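Local coordinates for protein aerobactin synthase IucA (Klebsiella pneumoniae subsp. pneumoniae, PDB 5JM8) that probably catalyses an ATP-dependent condensation of citrate with a hydroxamate-bearing lysine derivative on the way to the siderophore aerobactin, at residues 340-343 / 344-347; 476-479 / 480-484; 515-518 / 519-522; 530-533 / 534-538. All coordinates share one frame; numbering follows the deposited sequence.

Contact 1 of 4, residues 340-343 / 344-347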
loop_
_atom_site.group_PDB
_atom_site.type_symbol
_atom_site.label_atom_id
_atom_site.label_comp_id
_atom_site.label_asym_id
_atom_site.label_seq_id
_atom_site.Cartn_x
_atom_site.Cartn_y
_atom_site.Cartn_z
ATOM N N ILE A 340 41.709 13.800 -9.772
ATOM C CA ILE A 340 40.545 12.931 -9.635
ATOM C C ILE A 340 40.969 11.514 -9.267
ATOM O O ILE A 340 41.724 10.872 -9.998
ATOM C CB ILE A 340 39.714 12.886 -10.937
ATOM C CG1 ILE A 340 39.151 14.273 -11.256
ATOM C CG2 ILE A 340 38.573 11.870 -10.813
ATOM C CD1 ILE A 340 38.464 14.372 -12.608
ATOM N N MET A 341 40.475 11.038 -8.129
ATOM C CA MET A 341 40.757 9.681 -7.679
ATOM C C MET A 341 39.657 8.741 -8.170
ATOM O O MET A 341 38.547 8.734 -7.636
ATOM C CB MET A 341 40.875 9.640 -6.156
ATOM C CG MET A 341 41.841 10.673 -5.581
ATOM S SD MET A 341 43.498 10.615 -6.289
ATOM C CE MET A 341 43.995 8.942 -5.890
ATOM N N GLN A 342 39.978 7.948 -9.188
ATOM C CA GLN A 342 38.987 7.125 -9.875
ATOM C C GLN A 342 38.320 6.102 -8.963
ATOM O O GLN A 342 37.212 5.644 -9.243
ATOM C CB GLN A 342 39.634 6.404 -11.057
ATOM C CG GLN A 342 39.892 7.300 -12.255
ATOM C CD GLN A 342 40.327 6.521 -13.480
ATOM O OE1 GLN A 342 40.597 5.322 -13.403
ATOM N NE2 GLN A 342 40.390 7.197 -14.620
ATOM N N GLU A 343 38.992 5.746 -7.876
ATOM C CA GLU A 343 38.456 4.767 -6.942
ATOM C C GLU A 343 37.322 5.352 -6.096
ATOM O O GLU A 343 36.641 4.621 -5.377
ATOM C CB GLU A 343 39.572 4.235 -6.038
ATOM C CG GLU A 343 40.675 3.500 -6.790
ATOM C CD GLU A 343 41.608 2.734 -5.869
ATOM O OE1 GLU A 343 41.694 3.095 -4.676
ATOM O OE2 GLU A 343 42.250 1.768 -6.335
ATOM N N SER A 344 37.120 6.665 -6.195
ATOM C CA SER A 344 36.062 7.350 -5.452
ATOM C C SER A 344 34.858 7.672 -6.335
ATOM O O SER A 344 33.808 8.085 -5.839
ATOM C CB SER A 344 36.597 8.646 -4.838
ATOM O OG SER A 344 36.928 9.587 -5.843
ATOM N N LEU A 345 35.012 7.480 -7.641
ATOM C CA LEU A 345 33.979 7.850 -8.604
ATOM C C LEU A 345 32.669 7.100 -8.409
ATOM O O LEU A 345 32.651 5.943 -7.992
ATOM C CB LEU A 345 34.470 7.601 -10.031
ATOM C CG LEU A 345 35.584 8.499 -10.566
ATOM C CD1 LEU A 345 36.093 7.951 -11.887
ATOM C CD2 LEU A 345 35.102 9.928 -10.732
ATOM N N PHE A 346 31.575 7.788 -8.713
ATOM C CA PHE A 346 30.281 7.148 -8.895
ATOM C C PHE A 346 29.515 7.905 -9.964
ATOM O O PHE A 346 29.836 9.055 -10.269
ATOM C CB PHE A 346 29.483 7.109 -7.589
ATOM C CG PHE A 346 29.088 8.463 -7.071
ATOM C CD1 PHE A 346 27.993 9.133 -7.594
ATOM C CD2 PHE A 346 29.803 9.060 -6.047
ATOM C CE1 PHE A 346 27.631 10.377 -7.117
ATOM C CE2 PHE A 346 29.442 10.303 -5.563
ATOM C CZ PHE A 346 28.353 10.960 -6.098
ATOM N N ALA A 347 28.507 7.255 -10.531
ATOM C CA ALA A 347 27.614 7.901 -11.478
ATOM C C ALA A 347 26.180 7.741 -11.003
ATOM O O ALA A 347 25.834 6.743 -10.372
ATOM C CB ALA A 347 27.791 7.316 -12.862
#
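Ser344 reaches back to Met341 with both its backbone nitrogen and its hydroxyl, closing the first of two overlapping type I beta turns, Met341 to Ser344 and Gln342 to Leu345. The pair forms the corner between strand 340-341 and strand 345-350, both of which run antiparallel to strand 329-334, and it illustrates how a tight corner shares its polar atoms between its own turns and the neighbouring strands and helix. The carbonyl oxygen of Met341 accepts two hydrogen bonds. Ser344 OG donates at 2.6 Å to Met341 O and lies in the carbonyl plane, whereas Ser344 N, 2.9 Å from Met341 O, comes from above that plane, 42° out of it. The hydroxyl can do this because OG sits between the backbone nitrogen and the carbonyl carbon (chi1 67°), folded over its own turn. The same OG is bonded to the backbone nitrogen of Leu333, so a buried hydroxyl serves two backbone groups and ties the corner to strand 329-334. The second turn is held more loosely: Leu345 N donates to Gln342 O at 3.3 Å, again from well above the carbonyl plane. Gln342 O has a further partner in the hydroxyl of Ser280, on strand 275-284, while Glu343 O receives a weak bond from Gln230 NE2. Apolar contacts accompany these bonds. The Leu345 side chain runs alongside that of Gln342, with CD1 of Leu345 3.9 Å from CG of Gln342. Its other methyl meets Ile340 at about a right angle, Leu345 CD2 resting 4.0 Å from Ile340 CG2.

Contact 2 of 4, residues 476-479 / 480-484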
loop_
_atom_site.group_PDB
_atom_site.type_symbol
_atom_site.label_atom_id
_atom_site.label_comp_id
_atom_site.label_asym_id
_atom_site.label_seq_id
_atom_site.Cartn_x
_atom_site.Cartn_y
_atom_site.Cartn_z
ATOM N N GLU A 476 32.935 -3.145 -38.700
ATOM C CA GLU A 476 33.398 -4.454 -38.250
ATOM C C GLU A 476 33.224 -4.644 -36.741
ATOM O O GLU A 476 32.908 -5.742 -36.282
ATOM C CB GLU A 476 34.866 -4.652 -38.633
ATOM C CG GLU A 476 35.155 -4.482 -40.122
ATOM C CD GLU A 476 34.206 -5.272 -41.012
ATOM O OE1 GLU A 476 33.796 -6.387 -40.623
ATOM O OE2 GLU A 476 33.867 -4.772 -42.107
ATOM N N GLN A 477 33.433 -3.575 -35.976
ATOM C CA GLN A 477 33.227 -3.611 -34.531
ATOM C C GLN A 477 31.775 -3.922 -34.203
ATOM O O GLN A 477 31.487 -4.722 -33.312
ATOM C CB GLN A 477 33.628 -2.280 -33.889
ATOM C CG GLN A 477 35.114 -2.146 -33.601
ATOM C CD GLN A 477 35.480 -0.785 -33.043
ATOM O OE1 GLN A 477 35.157 0.247 -33.632
ATOM N NE2 GLN A 477 36.166 -0.775 -31.903
ATOM N N LEU A 478 30.866 -3.281 -34.929
ATOM C CA LEU A 478 29.439 -3.469 -34.717
ATOM C C LEU A 478 29.032 -4.916 -34.967
ATOM O O LEU A 478 28.316 -5.516 -34.165
ATOM C CB LEU A 478 28.638 -2.536 -35.626
ATOM C CG LEU A 478 27.122 -2.734 -35.599
ATOM C CD1 LEU A 478 26.558 -2.303 -34.255
ATOM C CD2 LEU A 478 26.463 -1.975 -36.732
ATOM N N LEU A 479 29.489 -5.468 -36.085
ATOM C CA LEU A 479 29.101 -6.815 -36.490
ATOM C C LEU A 479 29.683 -7.881 -35.568
ATOM O O LEU A 479 29.176 -9.000 -35.508
ATOM C CB LEU A 479 29.539 -7.084 -37.932
ATOM C CG LEU A 479 28.590 -6.594 -39.032
ATOM C CD1 LEU A 479 28.425 -5.085 -39.008
ATOM C CD2 LEU A 479 29.085 -7.055 -40.393
ATOM N N ARG A 480 30.750 -7.537 -34.855
ATOM C CA ARG A 480 31.348 -8.462 -33.899
ATOM C C ARG A 480 30.565 -8.472 -32.590
ATOM O O ARG A 480 30.132 -9.525 -32.122
ATOM C CB ARG A 480 32.811 -8.095 -33.632
ATOM C CG ARG A 480 33.471 -8.959 -32.561
ATOM C CD ARG A 480 34.948 -8.642 -32.389
ATOM N NE ARG A 480 35.694 -8.773 -33.638
ATOM C CZ ARG A 480 35.938 -9.927 -34.255
ATOM N NH1 ARG A 480 35.485 -11.069 -33.755
ATOM N NH2 ARG A 480 36.630 -9.936 -35.386
ATOM N N TYR A 481 30.375 -7.289 -32.012
ATOM C CA TYR A 481 29.794 -7.163 -30.679
ATOM C C TYR A 481 28.272 -7.292 -30.663
ATOM O O TYR A 481 27.713 -8.082 -29.909
ATOM C CB TYR A 481 30.175 -5.815 -30.064
ATOM C CG TYR A 481 31.652 -5.633 -29.798
ATOM C CD1 TYR A 481 32.399 -6.625 -29.175
ATOM C CD2 TYR A 481 32.298 -4.463 -30.168
ATOM C CE1 TYR A 481 33.750 -6.453 -28.929
ATOM C CE2 TYR A 481 33.646 -4.283 -29.928
ATOM C CZ TYR A 481 34.367 -5.280 -29.310
ATOM O OH TYR A 481 35.709 -5.099 -29.072
ATOM N N PHE A 482 27.610 -6.511 -31.505
ATOM C CA PHE A 482 26.170 -6.304 -31.390
ATOM C C PHE A 482 25.322 -7.580 -31.495
ATOM O O PHE A 482 24.433 -7.797 -30.671
ATOM C CB PHE A 482 25.721 -5.300 -32.447
ATOM C CG PHE A 482 24.331 -4.782 -32.234
ATOM C CD1 PHE A 482 24.108 -3.683 -31.426
ATOM C CD2 PHE A 482 23.247 -5.395 -32.836
ATOM C CE1 PHE A 482 22.832 -3.202 -31.226
ATOM C CE2 PHE A 482 21.968 -4.915 -32.641
ATOM C CZ PHE A 482 21.760 -3.818 -31.833
ATOM N N PRO A 483 25.580 -8.429 -32.503
ATOM C CA PRO A 483 24.779 -9.658 -32.558
ATOM C C PRO A 483 25.125 -10.667 -31.457
ATOM O O PRO A 483 24.294 -11.516 -31.140
ATOM C CB PRO A 483 25.100 -10.227 -33.945
ATOM C CG PRO A 483 26.394 -9.618 -34.327
ATOM C CD PRO A 483 26.425 -8.266 -33.699
ATOM N N TYR A 484 26.325 -10.585 -30.890
ATOM C CA TYR A 484 26.668 -11.429 -29.746
ATOM C C TYR A 484 25.794 -11.084 -28.552
ATOM O O TYR A 484 25.049 -11.923 -28.049
ATOM C CB TYR A 484 28.141 -11.278 -29.354
ATOM C CG TYR A 484 28.446 -11.796 -27.960
ATOM C CD1 TYR A 484 28.333 -13.150 -27.660
ATOM C CD2 TYR A 484 28.843 -10.933 -26.942
ATOM C CE1 TYR A 484 28.608 -13.627 -26.385
ATOM C CE2 TYR A 484 29.121 -11.404 -25.667
ATOM C CZ TYR A 484 29.002 -12.747 -25.397
ATOM O OH TYR A 484 29.278 -13.204 -24.131
#
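Leu478 lies alongside Phe482 one helical turn on, both side chains pointing the same way, with Leu478 CD1 packed 3.6 Å from Phe482 CB. This is the familiar i to i+4 pairing of an alpha helix, here in helix 475-500, close to where a proline kinks it. Leu478 has CG anti to the backbone nitrogen (chi1 174°), as does Phe482, and these matched torsions send the two chains off in the same direction. The Phe482 ring goes on to meet Phe414 edge-to-face, so this side of the helix is an apolar seam, completed by Val423. Tyr481 leans back over the previous turn instead: its CD2 is 3.3 Å from Gln477 O, the oxygen that also takes a nearly straight bond (170°) from Tyr481 N. Arg480 N is held less firmly, sharing two weak bonds between the carbonyls of Glu476 and Gln477, while its guanidinium NH1 bonds to Asn540 OD1. The backbone ladder continues with Phe482 N to Leu478 O at 2.9 Å and is interrupted at Pro483, which has no N-H to give; the nitrogen of Tyr484 makes no bond to the preceding turn either. The proline ring is pressed against that turn, its CG 3.1 Å from Leu479 O.

Contact 3 of 4, residues 515-518 / 519-522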
loop_
_atom_site.group_PDB
_atom_site.type_symbol
_atom_site.label_atom_id
_atom_site.label_comp_id
_atom_site.label_asym_id
_atom_site.label_seq_id
_atom_site.Cartn_x
_atom_site.Cartn_y
_atom_site.Cartn_z
ATOM N N THR A 515 11.601 -14.655 -38.419
ATOM C CA THR A 515 10.476 -14.054 -39.133
ATOM C C THR A 515 10.331 -12.577 -38.800
ATOM O O THR A 515 10.215 -11.738 -39.688
ATOM C CB THR A 515 9.145 -14.763 -38.797
ATOM O OG1 THR A 515 9.237 -16.153 -39.133
ATOM C CG2 THR A 515 7.986 -14.136 -39.567
ATOM N N LEU A 516 10.344 -12.263 -37.510
ATOM C CA LEU A 516 10.151 -10.896 -37.060
ATOM C C LEU A 516 11.390 -10.040 -37.319
ATOM O O LEU A 516 11.271 -8.848 -37.597
ATOM C CB LEU A 516 9.785 -10.885 -35.576
ATOM C CG LEU A 516 8.484 -11.630 -35.254
ATOM C CD1 LEU A 516 8.226 -11.654 -33.759
ATOM C CD2 LEU A 516 7.298 -11.012 -35.985
ATOM N N LEU A 517 12.571 -10.646 -37.241
ATOM C CA LEU A 517 13.809 -9.937 -37.559
ATOM C C LEU A 517 13.855 -9.594 -39.046
ATOM O O LEU A 517 14.435 -8.583 -39.442
ATOM C CB LEU A 517 15.038 -10.770 -37.180
ATOM C CG LEU A 517 15.402 -10.914 -35.698
ATOM C CD1 LEU A 517 16.598 -11.839 -35.532
ATOM C CD2 LEU A 517 15.695 -9.566 -35.064
ATOM N N ALA A 518 13.238 -10.442 -39.864
ATOM C CA ALA A 518 13.217 -10.242 -41.309
ATOM C C ALA A 518 12.223 -9.150 -41.693
ATOM O O ALA A 518 12.481 -8.358 -42.600
ATOM C CB ALA A 518 12.881 -11.545 -42.022
ATOM N N GLU A 519 11.084 -9.116 -41.004
ATOM C CA GLU A 519 10.109 -8.051 -41.199
ATOM C C GLU A 519 10.762 -6.705 -40.919
ATOM O O GLU A 519 10.587 -5.743 -41.669
ATOM C CB GLU A 519 8.895 -8.236 -40.285
ATOM C CG GLU A 519 8.013 -9.426 -40.628
ATOM C CD GLU A 519 6.843 -9.576 -39.671
ATOM O OE1 GLU A 519 6.680 -8.712 -38.782
ATOM O OE2 GLU A 519 6.085 -10.560 -39.806
ATOM N N MET A 520 11.522 -6.657 -39.831
ATOM C CA MET A 520 12.135 -5.419 -39.362
ATOM C C MET A 520 13.176 -4.885 -40.338
ATOM O O MET A 520 13.249 -3.679 -40.578
ATOM C CB MET A 520 12.786 -5.640 -37.995
ATOM C CG MET A 520 11.802 -5.812 -36.846
ATOM S SD MET A 520 12.576 -6.410 -35.322
ATOM C CE MET A 520 14.056 -5.399 -35.281
ATOM N N ARG A 521 13.985 -5.786 -40.885
ATOM C CA ARG A 521 15.043 -5.417 -41.822
ATOM C C ARG A 521 14.496 -4.639 -43.014
ATOM O O ARG A 521 15.164 -3.755 -43.549
ATOM C CB ARG A 521 15.773 -6.670 -42.311
ATOM C CG ARG A 521 16.832 -6.412 -43.383
ATOM C CD ARG A 521 17.351 -7.709 -43.970
ATOM N NE ARG A 521 16.263 -8.549 -44.461
ATOM C CZ ARG A 521 16.415 -9.790 -44.908
ATOM N NH1 ARG A 521 17.617 -10.351 -44.929
ATOM N NH2 ARG A 521 15.358 -10.470 -45.332
ATOM N N ASP A 522 13.279 -4.978 -43.429
ATOM C CA ASP A 522 12.635 -4.306 -44.554
ATOM C C ASP A 522 12.248 -2.859 -44.227
ATOM O O ASP A 522 12.011 -2.057 -45.131
ATOM C CB ASP A 522 11.390 -5.085 -44.992
ATOM C CG ASP A 522 11.721 -6.456 -45.567
ATOM O OD1 ASP A 522 12.899 -6.700 -45.912
ATOM O OD2 ASP A 522 10.797 -7.290 -45.685
#
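Leu516 and Glu519 lie side by side on the surface of helix 506-521, a compact example of how rotamers in a helix steer side chains along the backbone turn before them. Glu519 has CG anti to its carbonyl carbon (chi1 -69°), and from there the chain runs out extended, back toward the start of the helix. The aliphatic part is laid over the preceding turn, with CG of Glu519 3.3 Å from Thr515 O, and the carboxylate comes to rest next to methyl groups: Glu519 OE1 is 3.7 Å from Leu516 CD2, and Glu519 OE2 is 4.1 Å from Thr515 CG2. These are van der Waals contacts between an exposed carboxylate and two methyl groups. The Thr515 hydroxyl, beside its own backbone nitrogen, turns to the carbonyl of Ala511. Met520 begins like Glu519, and its CG comes within 3.2 Å of Leu516 O; the one bend of the chain, at chi3 (44°), turns the methyl CE, while SD of Met520 lies 4.4 Å from Leu517 CD2. Arg521 departs from this pattern. Its CG is anti to the backbone nitrogen, and a single bend, at chi3, turns the guanidinium toward helix 528-535. Beneath the side chains three i to i+4 bonds keep the helix regular, from the nitrogens of Glu519, Met520 and Arg521. Leu517 and Met520 pack on Phe414 of helix 394-420, Leu516 touches Asp403 and Cys406 of that helix, and Arg521 lies against helix 528-535, which Leu517 also touches at Val533.

Contact 4 of 4, residues 530-533 / 534-538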
loop_
_atom_site.group_PDB
_atom_site.type_symbol
_atom_site.label_atom_id
_atom_site.label_comp_id
_atom_site.label_asym_id
_atom_site.label_seq_id
_atom_site.Cartn_x
_atom_site.Cartn_y
_atom_site.Cartn_z
ATOM N N LEU A 530 21.164 -6.394 -39.683
ATOM C CA LEU A 530 20.175 -7.463 -39.765
ATOM C C LEU A 530 20.475 -8.434 -40.907
ATOM O O LEU A 530 20.115 -9.611 -40.834
ATOM C CB LEU A 530 18.777 -6.871 -39.926
ATOM C CG LEU A 530 18.273 -6.131 -38.684
ATOM C CD1 LEU A 530 17.034 -5.312 -38.993
ATOM C CD2 LEU A 530 17.992 -7.116 -37.558
ATOM N N ASN A 531 21.127 -7.942 -41.957
ATOM C CA ASN A 531 21.652 -8.817 -43.001
ATOM C C ASN A 531 22.595 -9.840 -42.386
ATOM O O ASN A 531 22.445 -11.046 -42.588
ATOM C CB ASN A 531 22.396 -8.021 -44.080
ATOM C CG ASN A 531 21.465 -7.284 -45.029
ATOM O OD1 ASN A 531 20.312 -7.666 -45.216
ATOM N ND2 ASN A 531 21.980 -6.230 -45.656
ATOM N N TYR A 532 23.567 -9.336 -41.630
ATOM C CA TYR A 532 24.586 -10.163 -40.991
ATOM C C TYR A 532 23.960 -11.236 -40.109
ATOM O O TYR A 532 24.287 -12.417 -40.219
ATOM C CB TYR A 532 25.526 -9.285 -40.162
ATOM C CG TYR A 532 26.693 -10.019 -39.535
ATOM C CD1 TYR A 532 27.810 -10.352 -40.288
ATOM C CD2 TYR A 532 26.685 -10.362 -38.188
ATOM C CE1 TYR A 532 28.885 -11.014 -39.719
ATOM C CE2 TYR A 532 27.755 -11.025 -37.613
ATOM C CZ TYR A 532 28.851 -11.347 -38.382
ATOM O OH TYR A 532 29.914 -12.003 -37.812
ATOM N N VAL A 533 23.051 -10.806 -39.241
ATOM C CA VAL A 533 22.339 -11.704 -38.341
ATOM C C VAL A 533 21.646 -12.836 -39.091
ATOM O O VAL A 533 21.776 -14.002 -38.730
ATOM C CB VAL A 533 21.277 -10.934 -37.518
ATOM C CG1 VAL A 533 20.336 -11.899 -36.794
ATOM C CG2 VAL A 533 21.950 -9.991 -36.532
ATOM N N LEU A 534 20.904 -12.483 -40.135
ATOM C CA LEU A 534 20.034 -13.433 -40.817
ATOM C C LEU A 534 20.738 -14.311 -41.850
ATOM O O LEU A 534 20.235 -15.382 -42.197
ATOM C CB LEU A 534 18.902 -12.679 -41.510
ATOM C CG LEU A 534 17.861 -12.044 -40.593
ATOM C CD1 LEU A 534 17.065 -11.007 -41.351
ATOM C CD2 LEU A 534 16.944 -13.110 -40.026
ATOM N N GLU A 535 21.891 -13.861 -42.340
ATOM C CA GLU A 535 22.457 -14.423 -43.563
ATOM C C GLU A 535 23.928 -14.835 -43.465
ATOM O O GLU A 535 24.358 -15.739 -44.179
ATOM C CB GLU A 535 22.283 -13.414 -44.701
ATOM C CG GLU A 535 20.877 -12.826 -44.767
ATOM C CD GLU A 535 20.312 -12.781 -46.167
ATOM O OE1 GLU A 535 20.947 -12.161 -47.045
ATOM O OE2 GLU A 535 19.236 -13.375 -46.390
ATOM N N ASN A 536 24.704 -14.182 -42.607
ATOM C CA ASN A 536 26.106 -14.550 -42.452
ATOM C C ASN A 536 26.209 -15.903 -41.750
ATOM O O ASN A 536 25.713 -16.048 -40.631
ATOM C CB ASN A 536 26.869 -13.483 -41.674
ATOM C CG ASN A 536 28.355 -13.484 -41.991
ATOM O OD1 ASN A 536 28.762 -13.109 -43.092
ATOM N ND2 ASN A 536 29.172 -13.887 -41.023
ATOM N N PRO A 537 26.838 -16.902 -42.406
ATOM C CA PRO A 537 26.872 -18.261 -41.843
ATOM C C PRO A 537 27.483 -18.342 -40.448
ATOM O O PRO A 537 27.016 -19.134 -39.628
ATOM C CB PRO A 537 27.737 -19.036 -42.846
ATOM C CG PRO A 537 27.618 -18.289 -44.112
ATOM C CD PRO A 537 27.503 -16.849 -43.722
ATOM N N TYR A 538 28.510 -17.536 -40.192
ATOM C CA TYR A 538 29.215 -17.560 -38.917
ATOM C C TYR A 538 29.198 -16.192 -38.246
ATOM O O TYR A 538 29.232 -15.160 -38.915
ATOM C CB TYR A 538 30.665 -18.016 -39.119
ATOM C CG TYR A 538 30.827 -19.461 -39.549
ATOM C CD1 TYR A 538 30.094 -20.478 -38.948
ATOM C CD2 TYR A 538 31.724 -19.809 -40.555
ATOM C CE1 TYR A 538 30.247 -21.799 -39.339
ATOM C CE2 TYR A 538 31.883 -21.125 -40.950
ATOM C CZ TYR A 538 31.142 -22.116 -40.339
ATOM O OH TYR A 538 31.297 -23.426 -40.729
#
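Leu534, Tyr532 and Asn536 carry this contact at the C-terminal end of helix 528-535, where the last helical turn unwinds into a loop leading to strand 538-540. Leu534 is buried and folds over the turn before it: its CG stands 3.3 Å from Leu530 O, the carbonyl that also accepts Leu534 N at 3.1 Å. Asn536, the first residue to leave helical torsions, still donates its backbone nitrogen to Tyr532 O at 3.0 Å, so the bonding pattern outlasts the helical shape by one residue. Its side chain then turns back on the same tyrosine. With CG of Asn536 anti to the backbone nitrogen (chi1 -155°), the amide is brought beside CD1 and CE1 of the Tyr532 ring, the two planes only 21° apart. The ring is also met by Trp539, and on the helix 475-500 side by Leu479 and Pro483. Asn569 ND2 bonds to the carbonyls of both Val533, in the last turn, and Asn536, beyond it. The amide nitrogen of Asn536 also points to Tyr538 O, at a separation too short to be relied on; its closest approach to the tyrosine ring puts ND2 of Asn536 3.2 Å from CE1 of Tyr532.

Contacts 2, 3 and 4 form a chain of helix packing, and contact 1 stands apart. Contact 4 touches contact 2 where Tyr532 CE2 comes 3.2 Å from Leu479 O, and contact 3 where Asn531 OD1 comes 3.2 Å from Arg521 CD; Arg521 NH1 also lies 3.7 Å from Glu535 OE2, a long and weak approach of opposite charges. Contacts 2 and 3 do not touch, their nearest atoms being about 8 Å apart, so helix 528-535 bridges them. Contact 1 is about 19 Å from contact 2 between nearest atoms. Bound ATP lies about 13 Å from the Leu345 side chain and about 12 Å from that of Tyr481, while Gln429, Asn430 and Asp447 belong to the magnesium site, whose ion is about 14 Å from the Tyr481 side chain.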